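Local coordinates for hypothetical protein (Parabacteroides merdae, PDB 4OO3) that is a putative oxidoreductase that probably binds a nicotinamide dinucleotide through its Rossmann-fold domain, its substrate being unknown, at residues Phe22-Val27 / Asp50-Arg55; Ala43-Asp48 / Val73-Asp78. One frame throughout, in Å; residues are numbered along the deposited sequence. Where two conformers were deposited one is given.

Contact 1. Residues Phe22-Val27 / Asp50-Arg55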
ATOM      1  N   PHE A  22       5.638  -1.486  11.879  1.00 31.58           N
ATOM      2  CA  PHE A  22       7.027  -1.155  11.502  0.50 31.40           C
ATOM      3  C   PHE A  22       7.139   0.138  10.693  1.00 30.35           C
ATOM      4  O   PHE A  22       8.123   0.871  10.788  1.00 30.73           O
ATOM      5  CB  PHE A  22       7.618  -2.340  10.702  0.50 33.25           C
ATOM      6  CG  PHE A  22       8.974  -2.080  10.077  0.50 32.94           C
ATOM      7  CD1 PHE A  22      10.004  -1.499  10.805  0.50 34.03           C
ATOM      8  CD2 PHE A  22       9.229  -2.475   8.770  0.50 32.66           C
ATOM      9  CE1 PHE A  22      11.247  -1.283  10.236  0.50 34.66           C
ATOM     10  CE2 PHE A  22      10.471  -2.267   8.193  0.50 33.46           C
ATOM     11  CZ  PHE A  22      11.482  -1.669   8.928  0.50 34.71           C
ATOM     12  N   HIS A  23       6.129   0.409   9.868  1.00 30.40           N
ATOM     13  CA  HIS A  23       6.145   1.592   8.988  1.00 28.94           C
ATOM     14  C   HIS A  23       6.191   2.921   9.740  1.00 28.32           C
ATOM     15  O   HIS A  23       6.755   3.891   9.235  1.00 26.73           O
ATOM     16  CB  HIS A  23       4.968   1.585   8.014  1.00 29.17           C
ATOM     17  CG  HIS A  23       5.045   0.499   6.991  1.00 30.73           C
ATOM     18  ND1 HIS A  23       3.991   0.180   6.164  1.00 31.41           N
ATOM     19  CD2 HIS A  23       6.043  -0.360   6.677  1.00 33.52           C
ATOM     20  CE1 HIS A  23       4.340  -0.819   5.376  1.00 32.29           C
ATOM     21  NE2 HIS A  23       5.581  -1.163   5.666  1.00 35.27           N
ATOM     22  N   ALA A  24       5.628   2.964  10.945  1.00 27.79           N
ATOM     23  CA  ALA A  24       5.793   4.131  11.804  1.00 29.13           C
ATOM     24  C   ALA A  24       7.279   4.449  12.009  1.00 30.20           C
ATOM     25  O   ALA A  24       7.680   5.614  11.999  1.00 32.20           O
ATOM     26  CB  ALA A  24       5.106   3.914  13.145  1.00 29.43           C
ATOM     27  N   ALA A  25       8.094   3.414  12.186  1.00 31.42           N
ATOM     28  CA  ALA A  25       9.536   3.596  12.355  1.00 31.24           C
ATOM     29  C   ALA A  25      10.255   3.767  11.025  1.00 31.13           C
ATOM     30  O   ALA A  25      11.208   4.525  10.934  1.00 33.76           O
ATOM     31  CB  ALA A  25      10.136   2.431  13.130  1.00 33.25           C
ATOM     32  N   LEU A  26       9.794   3.074   9.989  1.00 30.59           N
ATOM     33  CA  LEU A  26      10.478   3.087   8.695  1.00 28.90           C
ATOM     34  C   LEU A  26      10.626   4.498   8.142  1.00 28.84           C
ATOM     35  O   LEU A  26      11.572   4.782   7.418  1.00 27.85           O
ATOM     36  CB  LEU A  26       9.733   2.205   7.687  1.00 29.18           C
ATOM     37  CG  LEU A  26      10.442   1.816   6.388  1.00 31.04           C
ATOM     38  CD1 LEU A  26      11.859   1.332   6.660  1.00 32.05           C
ATOM     39  CD2 LEU A  26       9.642   0.744   5.660  1.00 31.18           C
ATOM     40  N   VAL A  27       9.696   5.381   8.490  1.00 28.23           N
ATOM     41  CA  VAL A  27       9.797   6.793   8.122  1.00 30.14           C
ATOM     42  C   VAL A  27      11.119   7.396   8.589  1.00 30.03           C
ATOM     43  O   VAL A  27      11.682   8.264   7.922  1.00 30.89           O
ATOM     44  CB  VAL A  27       8.626   7.613   8.721  1.00 31.91           C
ATOM     45  CG1 VAL A  27       8.859   9.110   8.566  1.00 31.12           C
ATOM     46  CG2 VAL A  27       7.308   7.214   8.064  1.00 32.71           C
ATOM     47  N   ASP A  50       6.563   0.233  22.743  1.00 34.94           N
ATOM     48  CA  ASP A  50       7.868  -0.324  23.122  1.00 37.03           C
ATOM     49  C   ASP A  50       8.586  -0.886  21.906  1.00 37.27           C
ATOM     50  O   ASP A  50       9.791  -0.693  21.741  1.00 38.37           O
ATOM     51  CB  ASP A  50       7.726  -1.435  24.170  1.00 39.10           C
ATOM     52  CG  ASP A  50       7.199  -0.933  25.509  1.00 40.68           C
ATOM     53  OD1 ASP A  50       7.205   0.292  25.752  1.00 40.65           O
ATOM     54  OD2 ASP A  50       6.777  -1.782  26.326  1.00 43.39           O
ATOM     55  N   GLU A  51       7.845  -1.593  21.059  1.00 37.63           N
ATOM     56  CA  GLU A  51       8.415  -2.138  19.833  1.00 37.67           C
ATOM     57  C   GLU A  51       8.823  -1.036  18.865  1.00 37.05           C
ATOM     58  O   GLU A  51       9.845  -1.147  18.194  1.00 39.60           O
ATOM     59  CB  GLU A  51       7.432  -3.083  19.151  1.00 38.21           C
ATOM     60  CG  GLU A  51       7.204  -4.364  19.921  1.00 41.17           C
ATOM     61  CD  GLU A  51       8.474  -5.165  20.066  1.00 44.21           C
ATOM     62  OE1 GLU A  51       8.969  -5.656  19.037  1.00 50.50           O
ATOM     63  OE2 GLU A  51       8.973  -5.297  21.202  1.00 48.07           O
ATOM     64  N   HIS A  52       8.030   0.028  18.795  1.00 34.24           N
ATOM     65  CA  HIS A  52       8.380   1.151  17.943  1.00 32.52           C
ATOM     66  C   HIS A  52       9.683   1.788  18.408  1.00 34.27           C
ATOM     67  O   HIS A  52      10.570   2.060  17.595  1.00 36.25           O
ATOM     68  CB  HIS A  52       7.275   2.204  17.914  1.00 32.00           C
ATOM     69  CG  HIS A  52       7.700   3.480  17.268  1.00 30.79           C
ATOM     70  ND1 HIS A  52       7.734   3.643  15.902  1.00 29.92           N
ATOM     71  CD2 HIS A  52       8.159   4.637  17.798  1.00 32.10           C
ATOM     72  CE1 HIS A  52       8.183   4.851  15.617  1.00 31.25           C
ATOM     73  NE2 HIS A  52       8.444   5.477  16.751  1.00 32.01           N
ATOM     74  N   LEU A  53       9.796   2.027  19.714  1.00 34.49           N
ATOM     75  CA  LEU A  53      10.986   2.663  20.275  1.00 35.58           C
ATOM     76  C   LEU A  53      12.245   1.822  20.070  1.00 34.47           C
ATOM     77  O   LEU A  53      13.310   2.375  19.802  1.00 32.82           O
ATOM     78  CB  LEU A  53      10.789   2.981  21.764  1.00 37.10           C
ATOM     79  CG  LEU A  53       9.712   4.027  22.085  1.00 36.91           C
ATOM     80  CD1 LEU A  53       9.628   4.249  23.586  1.00 38.29           C
ATOM     81  CD2 LEU A  53       9.971   5.338  21.360  1.00 36.24           C
ATOM     82  N   LYS A  54      12.121   0.498  20.192  1.00 37.37           N
ATOM     83  CA  LYS A  54      13.231  -0.427  19.867  1.00 39.12           C
ATOM     84  C   LYS A  54      13.752  -0.245  18.447  1.00 35.87           C
ATOM     85  O   LYS A  54      14.957  -0.228  18.222  1.00 37.56           O
ATOM     86  CB  LYS A  54      12.803  -1.885  20.017  1.00 43.79           C
ATOM     87  CG  LYS A  54      12.819  -2.421  21.436  1.00 51.45           C
ATOM     88  CD  LYS A  54      13.034  -3.930  21.419  1.00 59.14           C
ATOM     89  CE  LYS A  54      12.594  -4.590  22.714  1.00 65.64           C
ATOM     90  NZ  LYS A  54      11.116  -4.762  22.759  1.00 67.85           N
ATOM     91  N   ARG A  55      12.837  -0.125  17.490  1.00 33.05           N
ATOM     92  CA  ARG A  55      13.211   0.020  16.090  1.00 32.40           C
ATOM     93  C   ARG A  55      13.994   1.297  15.862  1.00 32.47           C
ATOM     94  O   ARG A  55      15.015   1.288  15.177  1.00 33.33           O
ATOM     95  CB  ARG A  55      11.977   0.013  15.199  1.00 33.41           C
ATOM     96  CG  ARG A  55      11.286  -1.334  15.136  1.00 34.03           C
ATOM     97  CD  ARG A  55       9.900  -1.224  14.537  1.00 33.75           C
ATOM     98  NE  ARG A  55       9.166  -2.466  14.755  1.00 33.87           N
ATOM     99  CZ  ARG A  55       7.920  -2.565  15.216  1.00 34.24           C
ATOM    100  NH1 ARG A  55       7.181  -1.490  15.491  1.00 33.97           N
ATOM    101  NH2 ARG A  55       7.395  -3.772  15.379  1.00 35.50           N
TER
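Arg55 lies against both Ala25 and Phe22. Its CB sits 3.7 Å from Ala25 CB, and its chain, extended from CG to NE, carries the guanidinium over the Phe22 backbone: Phe22 CA lies 3.8 Å above one face of the group, toward the rim, and the carbonyl oxygen Glu51 O lies over the opposite face. In the conformer described, Arg55 CD also meets the ring edge at Phe22 CD1, but Phe22 has a second conformer and this ring contact is doubtful. An alanine here would keep CB on Ala25 but remove CD and the guanidinium, and would probably leave a gap beside Phe22 CA and against Glu51 O. The His52 ring turns its edge, in plane, to the peptide between Ala24 and Ala25, with CE1 3.7 Å from Ala24 O and ND1 3.8 Å from Ala24 CB, without a hydrogen bond across the helices. Farther out, Pro19 touches both Ala24 and His52, Glu71 of strand 70-75 lies on His52, and Glu396 of helix 395-412 touches Phe22. The segment axes approach to 9.1 Å at 33°, with Ala24 and Ala25 facing His52 and Arg55, a pairing of the first two helices of a Rossmann-type domain.

Contact 2. Residues Ala43-Asp48 / Val73-Asp78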
ATOM      1  N   ALA A  43       1.522   7.898  22.927  1.00 29.58           N
ATOM      2  CA  ALA A  43       0.969   6.565  22.773  1.00 31.46           C
ATOM      3  C   ALA A  43       0.481   6.016  24.095  1.00 32.67           C
ATOM      4  O   ALA A  43       0.978   6.407  25.143  1.00 33.66           O
ATOM      5  CB  ALA A  43       2.029   5.635  22.196  1.00 32.50           C
ATOM      6  N   PRO A  44      -0.487   5.092  24.052  1.00 33.35           N
ATOM      7  CA  PRO A  44      -0.746   4.363  25.284  1.00 35.18           C
ATOM      8  C   PRO A  44       0.477   3.517  25.638  1.00 36.15           C
ATOM      9  O   PRO A  44       1.283   3.186  24.758  1.00 37.74           O
ATOM     10  CB  PRO A  44      -1.949   3.487  24.928  1.00 34.01           C
ATOM     11  CG  PRO A  44      -1.830   3.274  23.455  1.00 32.83           C
ATOM     12  CD  PRO A  44      -1.207   4.520  22.900  1.00 32.33           C
ATOM     13  N   THR A  45       0.628   3.195  26.915  1.00 37.31           N
ATOM     14  CA  THR A  45       1.692   2.300  27.355  1.00 38.97           C
ATOM     15  C   THR A  45       1.456   0.939  26.721  1.00 38.27           C
ATOM     16  O   THR A  45       0.327   0.600  26.395  1.00 37.31           O
ATOM     17  CB  THR A  45       1.682   2.118  28.885  1.00 42.00           C
ATOM     18  OG1 THR A  45       0.399   1.631  29.290  1.00 46.57           O
ATOM     19  CG2 THR A  45       1.969   3.435  29.608  1.00 40.56           C
ATOM     20  N   GLY A  46       2.515   0.163  26.533  1.00 38.92           N
ATOM     21  CA  GLY A  46       2.360  -1.215  26.095  1.00 37.79           C
ATOM     22  C   GLY A  46       3.301  -1.671  25.004  1.00 36.05           C
ATOM     23  O   GLY A  46       4.224  -0.966  24.616  1.00 35.78           O
ATOM     24  N   PHE A  47       3.035  -2.878  24.525  1.00 35.25           N
ATOM     25  CA  PHE A  47       3.845  -3.556  23.526  1.00 35.12           C
ATOM     26  C   PHE A  47       4.108  -2.715  22.275  1.00 35.16           C
ATOM     27  O   PHE A  47       5.256  -2.586  21.844  1.00 35.61           O
ATOM     28  CB  PHE A  47       3.145  -4.863  23.141  1.00 35.63           C
ATOM     29  CG  PHE A  47       3.826  -5.625  22.039  1.00 36.32           C
ATOM     30  CD1 PHE A  47       4.947  -6.399  22.303  1.00 37.09           C
ATOM     31  CD2 PHE A  47       3.330  -5.581  20.743  1.00 35.08           C
ATOM     32  CE1 PHE A  47       5.573  -7.102  21.292  1.00 39.05           C
ATOM     33  CE2 PHE A  47       3.950  -6.281  19.726  1.00 35.91           C
ATOM     34  CZ  PHE A  47       5.073  -7.046  19.999  1.00 37.92           C
ATOM     35  N   ASP A  48       3.047  -2.152  21.700  1.00 35.03           N
ATOM     36  CA  ASP A  48       3.144  -1.464  20.407  1.00 35.28           C
ATOM     37  C   ASP A  48       4.172  -0.333  20.419  1.00 34.35           C
ATOM     38  O   ASP A  48       5.060  -0.306  19.573  1.00 34.72           O
ATOM     39  CB  ASP A  48       1.777  -0.927  19.958  1.00 36.48           C
ATOM     40  CG  ASP A  48       0.785  -2.034  19.596  1.00 39.06           C
ATOM     41  OD1 ASP A  48       1.190  -3.169  19.265  1.00 39.99           O
ATOM     42  OD2 ASP A  48      -0.426  -1.755  19.632  1.00 42.33           O
ATOM     43  N   VAL A  73       9.225  11.022  24.568  1.00 32.64           N
ATOM     44  CA  VAL A  73       8.094  10.106  24.660  1.00 32.37           C
ATOM     45  C   VAL A  73       7.099  10.508  25.740  1.00 33.15           C
ATOM     46  O   VAL A  73       7.484  10.905  26.836  1.00 33.28           O
ATOM     47  CB  VAL A  73       8.585   8.678  24.961  1.00 32.31           C
ATOM     48  CG1 VAL A  73       7.409   7.710  25.083  1.00 32.94           C
ATOM     49  CG2 VAL A  73       9.575   8.222  23.890  1.00 31.77           C
ATOM     50  N   TYR A  74       5.818  10.407  25.405  1.00 33.40           N
ATOM     51  CA  TYR A  74       4.741  10.492  26.376  1.00 33.03           C
ATOM     52  C   TYR A  74       3.839   9.273  26.245  1.00 32.85           C
ATOM     53  O   TYR A  74       3.245   9.041  25.179  1.00 29.85           O
ATOM     54  CB  TYR A  74       3.885  11.732  26.167  1.00 34.04           C
ATOM     55  CG  TYR A  74       2.795  11.792  27.200  1.00 35.86           C
ATOM     56  CD1 TYR A  74       3.024  12.386  28.438  1.00 37.60           C
ATOM     57  CD2 TYR A  74       1.552  11.199  26.970  1.00 35.71           C
ATOM     58  CE1 TYR A  74       2.036  12.425  29.402  1.00 39.98           C
ATOM     59  CE2 TYR A  74       0.560  11.232  27.929  1.00 37.54           C
ATOM     60  CZ  TYR A  74       0.809  11.844  29.143  1.00 39.42           C
ATOM     61  OH  TYR A  74      -0.159  11.881  30.105  1.00 41.67           O
ATOM     62  N   THR A  75       3.721   8.501  27.323  1.00 33.10           N
ATOM     63  CA  THR A  75       2.779   7.391  27.338  1.00 33.38           C
ATOM     64  C   THR A  75       1.758   7.590  28.449  1.00 35.14           C
ATOM     65  O   THR A  75       2.099   7.998  29.552  1.00 39.12           O
ATOM     66  CB  THR A  75       3.487   6.022  27.450  1.00 33.41           C
ATOM     67  OG1 THR A  75       4.305   5.979  28.624  1.00 35.80           O
ATOM     68  CG2 THR A  75       4.358   5.776  26.231  1.00 32.87           C
ATOM     69  N   GLY A  76       0.501   7.320  28.130  1.00 35.94           N
ATOM     70  CA  GLY A  76      -0.606   7.488  29.063  1.00 38.06           C
ATOM     71  C   GLY A  76      -1.933   7.307  28.345  1.00 37.69           C
ATOM     72  O   GLY A  76      -1.986   7.353  27.118  1.00 35.83           O
ATOM     73  N   ASP A  77      -3.000   7.091  29.105  1.00 40.23           N
ATOM     74  CA  ASP A  77      -4.349   6.972  28.531  1.00 46.18           C
ATOM     75  C   ASP A  77      -4.746   8.212  27.725  1.00 41.91           C
ATOM     76  O   ASP A  77      -5.470   8.109  26.737  1.00 46.18           O
ATOM     77  CB  ASP A  77      -5.392   6.759  29.634  1.00 54.89           C
ATOM     78  CG  ASP A  77      -5.229   5.433  30.352  1.00 62.77           C
ATOM     79  OD1 ASP A  77      -5.015   4.396  29.684  1.00 61.96           O
ATOM     80  OD2 ASP A  77      -5.337   5.432  31.597  1.00 77.33           O
ATOM     81  N   ASP A  78      -4.262   9.374  28.147  1.00 37.94           N
ATOM     82  CA  ASP A  78      -4.616  10.643  27.522  1.00 36.58           C
ATOM     83  C   ASP A  78      -3.624  11.078  26.442  1.00 35.14           C
ATOM     84  O   ASP A  78      -3.448  12.280  26.216  1.00 34.88           O
ATOM     85  CB  ASP A  78      -4.708  11.732  28.600  1.00 37.63           C
ATOM     86  CG  ASP A  78      -3.382  11.956  29.338  1.00 37.58           C
ATOM     87  OD1 ASP A  78      -2.461  11.116  29.225  1.00 38.30           O
ATOM     88  OD2 ASP A  78      -3.272  12.972  30.046  1.00 38.83           O
TER
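Ala43 and Thr75 form a parallel beta bridge at the C-terminal ends of strands 38-43 and 70-75, inside the beta-alpha-beta unit of the Rossmann-type domain whose connecting helix is 47-61. Strand 70-75 is the outermost on its side of the parallel sheet within the chain. Ala43 straddles Thr75 with its backbone: Ala43 N gives a hydrogen bond to Tyr74 O at 3.1 Å, and Ala43 O receives one from Gly76 N at 3.2 Å. Thr75 CA also lies 3.0 Å from Ala43 O in a CA-H...O contact, beside the Gly76 hydrogen bond. Past the bridge the chains continue as loops, where Pro44 CA still lies 3.7 Å from Gly76 O. Gly46 then provides the N-cap position of helix 47-61. Within 73-78, Tyr74 OH donates to the syn lone pair of Asp78 OD1 at 2.6 Å, tying the strand to the residue just before helix 79-86. Thr45 and Thr75 cross at about a right angle, and Thr45 CG2, placed anti to its own carbonyl carbon, reaches Thr75 OG1 at 3.6 Å.

Helix 47-61 is common to both contacts: contact 1 uses its turn 50-55, while contact 2 includes its first residues and the loop leading into it. The two centres are about 14 Å apart, and they meet directly where Leu53 CD2 packs on Val73 CG2 at 3.9 Å. Helix 47-61 thus lies between helix 22-26, met in contact 1, and strand 70-75, against which Leu53 packs; Pro19, which touches Ala24, His52 and Ala43, bridges the contacts from the loop after strand 14-17. No ligand marks a pocket here, though in Rossmann folds the dinucleotide generally lies at the C-terminal ends of the strands, the end of the sheet where contact 2 sits.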